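Local atomic coordinates of imine reductase (Bacillus cereus, PDB entry 4D3F), a protein that probably catalyses the NADPH-dependent reduction of imines to amines, using a Rossmann-type domain to bind the dinucleotide. Residues B[25-30]-B[81-86]; B[30-35]-B[139-144]. All coordinates share one frame; numbering follows the deposited sequence.

Interaction 1 of 2, residues B[25-30]-B[81-86]; sequences TVIGLG and VILSLT. With NAP (NADP nicotinamide-adenine-dinucleotide phosphate), chain C.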
# COMPACT_ATOMS: atom_id res chain seq x y z
N THR B 25 11.50 13.92 34.05
CA THR B 25 10.07 13.95 34.31
C THR B 25 9.32 13.39 33.12
O THR B 25 9.63 13.74 31.97
CB THR B 25 9.62 15.36 34.56
OG1 THR B 25 10.07 15.80 35.86
CG2 THR B 25 8.06 15.38 34.63
N VAL B 26 8.32 12.56 33.38
CA VAL B 26 7.38 12.08 32.32
C VAL B 26 5.99 12.54 32.71
O VAL B 26 5.51 12.20 33.80
CB VAL B 26 7.39 10.56 32.22
CG1 VAL B 26 6.33 10.08 31.16
CG2 VAL B 26 8.76 10.04 31.82
N ILE B 27 5.33 13.25 31.81
CA ILE B 27 3.98 13.72 31.95
C ILE B 27 3.13 13.01 30.91
O ILE B 27 3.41 13.09 29.70
CB ILE B 27 3.94 15.21 31.72
CG1 ILE B 27 4.59 15.93 32.89
CG2 ILE B 27 2.48 15.67 31.57
CD1 ILE B 27 4.61 17.40 32.79
N GLY B 28 2.15 12.25 31.37
CA GLY B 28 1.31 11.48 30.46
C GLY B 28 1.66 10.02 30.64
O GLY B 28 2.66 9.53 30.21
N LEU B 29 0.78 9.27 31.28
CA LEU B 29 0.95 7.87 31.54
C LEU B 29 -0.19 7.05 30.94
O LEU B 29 -0.73 6.15 31.61
CB LEU B 29 1.08 7.55 33.06
CG LEU B 29 2.22 8.26 33.79
CD1 LEU B 29 2.10 7.98 35.26
CD2 LEU B 29 3.55 7.83 33.27
N GLY B 30 -0.45 7.25 29.63
CA GLY B 30 -0.98 6.20 28.79
C GLY B 30 -0.01 5.08 28.62
O GLY B 30 1.07 5.08 29.26
N VAL B 81 11.69 17.31 30.45
CA VAL B 81 10.31 16.88 30.63
C VAL B 81 9.86 16.17 29.37
O VAL B 81 9.94 16.77 28.31
CB VAL B 81 9.43 18.09 30.92
CG1 VAL B 81 7.99 17.64 31.07
CG2 VAL B 81 9.89 18.83 32.17
N ILE B 82 9.48 14.90 29.46
CA ILE B 82 8.96 14.13 28.31
C ILE B 82 7.44 14.09 28.40
O ILE B 82 6.89 13.79 29.47
CB ILE B 82 9.41 12.70 28.32
CG1 ILE B 82 10.92 12.47 28.50
CG2 ILE B 82 8.83 11.90 27.13
CD1 ILE B 82 11.83 13.03 27.53
N LEU B 83 6.79 14.49 27.31
CA LEU B 83 5.32 14.50 27.24
C LEU B 83 4.87 13.37 26.34
O LEU B 83 5.29 13.29 25.20
CB LEU B 83 4.74 15.82 26.77
CG LEU B 83 5.19 16.87 27.81
CD1 LEU B 83 6.31 17.71 27.19
CD2 LEU B 83 4.18 17.79 28.33
N SER B 84 3.93 12.57 26.81
CA SER B 84 3.32 11.54 25.97
C SER B 84 1.79 11.65 26.17
O SER B 84 1.20 10.99 26.99
CB SER B 84 3.82 10.21 26.32
OG SER B 84 3.27 9.19 25.47
N LEU B 85 1.25 12.61 25.49
CA LEU B 85 -0.18 12.94 25.64
C LEU B 85 -0.93 12.67 24.34
O LEU B 85 -0.33 12.39 23.30
CB LEU B 85 -0.25 14.40 25.94
CG LEU B 85 0.45 14.87 27.21
CD1 LEU B 85 0.50 16.37 27.18
CD2 LEU B 85 -0.26 14.29 28.43
N THR B 86 -2.26 12.75 24.40
CA THR B 86 -3.00 12.38 23.19
C THR B 86 -2.62 13.21 21.93
O THR B 86 -2.37 12.61 20.85
CB THR B 86 -4.50 12.32 23.47
OG1 THR B 86 -4.71 11.41 24.55
CG2 THR B 86 -5.22 11.85 22.22
PA NAP C . -3.41 7.95 25.36
O1A NAP C . -4.57 7.09 25.80
O2A NAP C . -3.43 8.87 24.19
O5B NAP C . -3.20 8.88 26.66
C5B NAP C . -2.08 9.72 26.70
C4B NAP C . -2.15 10.63 27.89
O4B NAP C . -2.86 11.82 27.57
C3B NAP C . -2.71 10.00 29.14
O3B NAP C . -1.84 10.48 30.17
C2B NAP C . -4.00 10.79 29.31
O2B NAP C . -4.46 10.99 30.68
C1B NAP C . -3.61 12.10 28.72
N9A NAP C . -4.75 12.95 28.37
C8A NAP C . -5.62 12.71 27.37
N7A NAP C . -6.48 13.73 27.36
C5A NAP C . -6.17 14.55 28.37
C6A NAP C . -6.72 15.76 28.93
N6A NAP C . -7.79 16.25 28.30
N1A NAP C . -6.15 16.37 29.96
C2A NAP C . -5.04 15.85 30.56
N3A NAP C . -4.48 14.69 30.11
C4A NAP C . -4.99 14.05 29.02
O3 NAP C . -2.20 6.98 25.40
PN NAP C . -0.97 6.52 24.46
O1N NAP C . -1.35 5.28 23.77
O2N NAP C . 0.13 6.20 25.44
O5D NAP C . -0.67 7.69 23.47
C5D NAP C . 0.13 8.89 23.67
C4D NAP C . 0.66 9.42 22.36
O4D NAP C . 1.58 8.49 21.79
C3D NAP C . -0.46 9.57 21.31
O3D NAP C . -0.31 10.87 20.71
C2D NAP C . -0.31 8.36 20.40
O2D NAP C . -0.78 8.61 19.07
C1D NAP C . 1.23 8.25 20.43
N1N NAP C . 1.71 7.00 19.95
C2N NAP C . 1.10 5.87 20.40
C3N NAP C . 1.49 4.63 19.96
C7N NAP C . 0.78 3.44 20.57
O7N NAP C . 1.04 2.39 20.08
N7N NAP C . 0.10 3.48 21.74
C4N NAP C . 2.53 4.51 19.04
C5N NAP C . 3.18 5.67 18.59
C6N NAP C . 2.77 6.94 19.06
P2B NAP C . -5.26 9.81 31.41
O1X NAP C . -5.76 10.56 32.61
O2X NAP C . -6.37 9.38 30.38
O3X NAP C . -4.28 8.66 31.64
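Thr25 O is gripped twice from the neighbouring strand, by Ile82 N at 2.8 Å and by a CA-H...O contact from Val81 CA at 3.5 Å. This pair of parallel strands belongs to the centre of a Rossmann-type sheet, and 25-30 runs on into the glycine-rich turn that precedes the first helix. The bonding alternates as parallel pairing demands: Ile27 N reaches Ile82 O at 2.9 Å, and Ile27 O then accepts Ser84 N, with Leu83 CA close beside it. One sheet face carries Thr25, Ile27, Val81 and Leu83. There the long branch of Ile27 turns beside its own backbone N (chi1 -71°) and is then fully extended, which lifts CD1 off the sheet, leaning back enough to meet Val81 CG1 at 3.8 Å. The shorter CG2 branch points forward along the strand, to the CD2 methyls of Leu83 and Leu85. Helix 88-95 covers this face, with Ile94 against both Ile27 and Leu85. Thr25 turns its hydroxyl away from the partner strand, to Asn78 OD1 and the carbonyl of Ala74.

The pairing runs on through Gly28 and Ser84, beyond which the chains reach NADP. At the backbone angles of Gly28 a CB would run into Ser84 O. Its CA comes within 3.3 Å of the adenosine ribose O3B, to which Leu29 N adds a weak bond. Across from it Leu85 CD2 lies 3.8 Å from Gly28 CA and equally near the ring oxygen O4B of that ribose. Finally, Thr86 OG1 donates to O2A of the adenosine-side phosphate at 2.9 Å.

Interaction 2 of 2, residues B[30-35]-B[139-144]; sequences GPMGQA and VPPSGI. With NAP (NADP nicotinamide-adenine-dinucleotide phosphate), chain C.
Met32 is bent at every side-chain torsion (chi1 -67°, chi2 -66°, chi3 -80°), and this curl carries its sulfur to Pro141 and its methyl on toward Val139. The contact joins the start of the first Rossmann helix, just after the glycine-rich turn, to the loop that follows strand 131-137 and contains a short 3-10 turn at 141-143. The thioether crosses the Pro141 ring at about a right angle, with SD 3.5 Å from CD and almost as near to CG. Beyond it, CE ends 3.4 Å from Val139 O.

No hydrogen bond spans the two segments; the fit is by apolar contact. Pro31 CB meets Pro141 CG at 3.8 Å on the more exposed side, while one helical turn along, Ala35 CB touches both Pro141 CB and Ile144 CG1, which lie on the same side of it. The CG2 branch of Ile144 faces the Ala35 carbonyl, and Val137 backs both Ile144 and Met32.

The same side chain of Met32 lies over one face of the nicotinamide ring, CG near C2N at 3.5 Å and CE above the middle of the ring. Its backbone N donates to phosphate oxygen O2N at 2.8 Å. That bond brings the phosphate to the N-terminal end of the helix, whose dipole would be expected to favour its negative charge. The proline loop borders the same nicotinamide, at its carboxamide and C4N: Pro141 CD lies 3.5 Å from the carboxamide oxygen O7N, and Val139 O stands 3.4 Å from C4N, the hydride-carrying carbon of NADPH.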
# COMPACT_ATOMS: atom_id res chain seq x y z
N GLY B 30 -0.45 7.25 29.63
CA GLY B 30 -0.98 6.20 28.79
C GLY B 30 -0.01 5.08 28.62
O GLY B 30 1.07 5.08 29.26
N PRO B 31 -0.31 4.10 27.78
CA PRO B 31 0.57 2.96 27.63
C PRO B 31 1.99 3.32 27.18
O PRO B 31 2.96 2.67 27.59
CB PRO B 31 -0.10 2.13 26.54
CG PRO B 31 -1.56 2.50 26.67
CD PRO B 31 -1.66 3.87 27.17
N MET B 32 2.08 4.32 26.32
CA MET B 32 3.42 4.82 25.84
C MET B 32 4.23 5.51 27.00
O MET B 32 5.38 5.13 27.24
CB MET B 32 3.26 5.82 24.72
CG MET B 32 2.70 5.22 23.45
SD MET B 32 3.84 4.02 22.69
CE MET B 32 5.01 5.06 21.83
N GLY B 33 3.60 6.44 27.72
CA GLY B 33 4.25 7.09 28.83
C GLY B 33 4.66 6.07 29.90
O GLY B 33 5.74 6.15 30.52
N GLN B 34 3.77 5.13 30.19
CA GLN B 34 4.08 4.09 31.14
C GLN B 34 5.29 3.27 30.72
O GLN B 34 6.17 2.97 31.55
CB GLN B 34 2.87 3.13 31.37
CG GLN B 34 1.73 3.80 32.19
CD GLN B 34 0.57 2.82 32.33
OE1 GLN B 34 0.77 1.64 32.63
NE2 GLN B 34 -0.62 3.30 32.05
N ALA B 35 5.35 2.86 29.46
CA ALA B 35 6.52 2.16 28.93
C ALA B 35 7.82 2.97 29.03
O ALA B 35 8.87 2.41 29.36
CB ALA B 35 6.28 1.69 27.48
N VAL B 139 7.01 3.12 16.97
CA VAL B 139 6.80 1.81 17.54
C VAL B 139 5.75 1.86 18.66
O VAL B 139 5.50 2.92 19.28
CB VAL B 139 8.08 1.15 18.09
CG1 VAL B 139 9.11 0.93 16.99
CG2 VAL B 139 8.67 1.94 19.31
N PRO B 140 5.11 0.71 18.94
CA PRO B 140 4.18 0.64 20.04
C PRO B 140 4.94 0.56 21.37
O PRO B 140 6.17 0.49 21.35
CB PRO B 140 3.42 -0.67 19.77
CG PRO B 140 4.33 -1.50 19.03
CD PRO B 140 5.15 -0.56 18.17
N PRO B 141 4.21 0.55 22.50
CA PRO B 141 4.88 0.45 23.83
C PRO B 141 5.90 -0.63 23.96
O PRO B 141 6.96 -0.38 24.53
CB PRO B 141 3.72 0.32 24.82
CG PRO B 141 2.57 1.01 24.10
CD PRO B 141 2.75 0.72 22.65
N SER B 142 5.65 -1.81 23.37
CA SER B 142 6.60 -2.88 23.45
C SER B 142 7.94 -2.63 22.76
O SER B 142 8.93 -3.31 23.02
CB SER B 142 5.98 -4.19 22.86
OG SER B 142 5.64 -3.96 21.50
N GLY B 143 7.99 -1.68 21.84
CA GLY B 143 9.25 -1.33 21.22
C GLY B 143 10.11 -0.36 21.99
O GLY B 143 11.27 -0.15 21.65
N ILE B 144 9.57 0.23 23.05
CA ILE B 144 10.35 1.20 23.85
C ILE B 144 11.40 0.44 24.62
O ILE B 144 11.15 -0.60 25.19
CB ILE B 144 9.45 1.98 24.81
CG1 ILE B 144 8.36 2.73 24.05
CG2 ILE B 144 10.28 2.96 25.64
CD1 ILE B 144 8.84 3.78 23.11
PA NAP C . -3.41 7.95 25.36
O1A NAP C . -4.57 7.09 25.80
O2A NAP C . -3.43 8.87 24.19
O5B NAP C . -3.20 8.88 26.66
C5B NAP C . -2.08 9.72 26.70
C4B NAP C . -2.15 10.63 27.89
O4B NAP C . -2.86 11.82 27.57
C3B NAP C . -2.71 10.00 29.14
O3B NAP C . -1.84 10.48 30.17
C2B NAP C . -4.00 10.79 29.31
O2B NAP C . -4.46 10.99 30.68
C1B NAP C . -3.61 12.10 28.72
N9A NAP C . -4.75 12.95 28.37
C8A NAP C . -5.62 12.71 27.37
N7A NAP C . -6.48 13.73 27.36
C5A NAP C . -6.17 14.55 28.37
C6A NAP C . -6.72 15.76 28.93
N6A NAP C . -7.79 16.25 28.30
N1A NAP C . -6.15 16.37 29.96
C2A NAP C . -5.04 15.85 30.56
N3A NAP C . -4.48 14.69 30.11
C4A NAP C . -4.99 14.05 29.02
O3 NAP C . -2.20 6.98 25.40
PN NAP C . -0.97 6.52 24.46
O1N NAP C . -1.35 5.28 23.77
O2N NAP C . 0.13 6.20 25.44
O5D NAP C . -0.67 7.69 23.47
C5D NAP C . 0.13 8.89 23.67
C4D NAP C . 0.66 9.42 22.36
O4D NAP C . 1.58 8.49 21.79
C3D NAP C . -0.46 9.57 21.31
O3D NAP C . -0.31 10.87 20.71
C2D NAP C . -0.31 8.36 20.40
O2D NAP C . -0.78 8.61 19.07
C1D NAP C . 1.23 8.25 20.43
N1N NAP C . 1.71 7.00 19.95
C2N NAP C . 1.10 5.87 20.40
C3N NAP C . 1.49 4.63 19.96
C7N NAP C . 0.78 3.44 20.57
O7N NAP C . 1.04 2.39 20.08
N7N NAP C . 0.10 3.48 21.74
C4N NAP C . 2.53 4.51 19.04
C5N NAP C . 3.18 5.67 18.59
C6N NAP C . 2.77 6.94 19.06
P2B NAP C . -5.26 9.81 31.41
O1X NAP C . -5.76 10.56 32.61
O2X NAP C . -6.37 9.38 30.38
O3X NAP C . -4.28 8.66 31.64

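How the interactions relate
Both contacts lie in the dinucleotide-binding domain and share Gly30, where strand 23-27 gives way to helix 31-43. Interaction 1 is wholly buried and held by a ladder of backbone hydrogen bonds within the sheet; interaction 2, partly buried, rests on van der Waals contacts between a helix start and a loop. Their roles toward NADP divide accordingly: 25-30 with 81-86 meets both riboses and the adenosine-side phosphate, whereas 30-35 with 139-144 meets the nicotinamide-side phosphate and the nicotinamide. Their centres are 11 Å apart, and they meet where Ser84 OG packs 3.4 Å from Met32 CB and where Gln34 NE2 probably hydrogen-bonds Leu29 O.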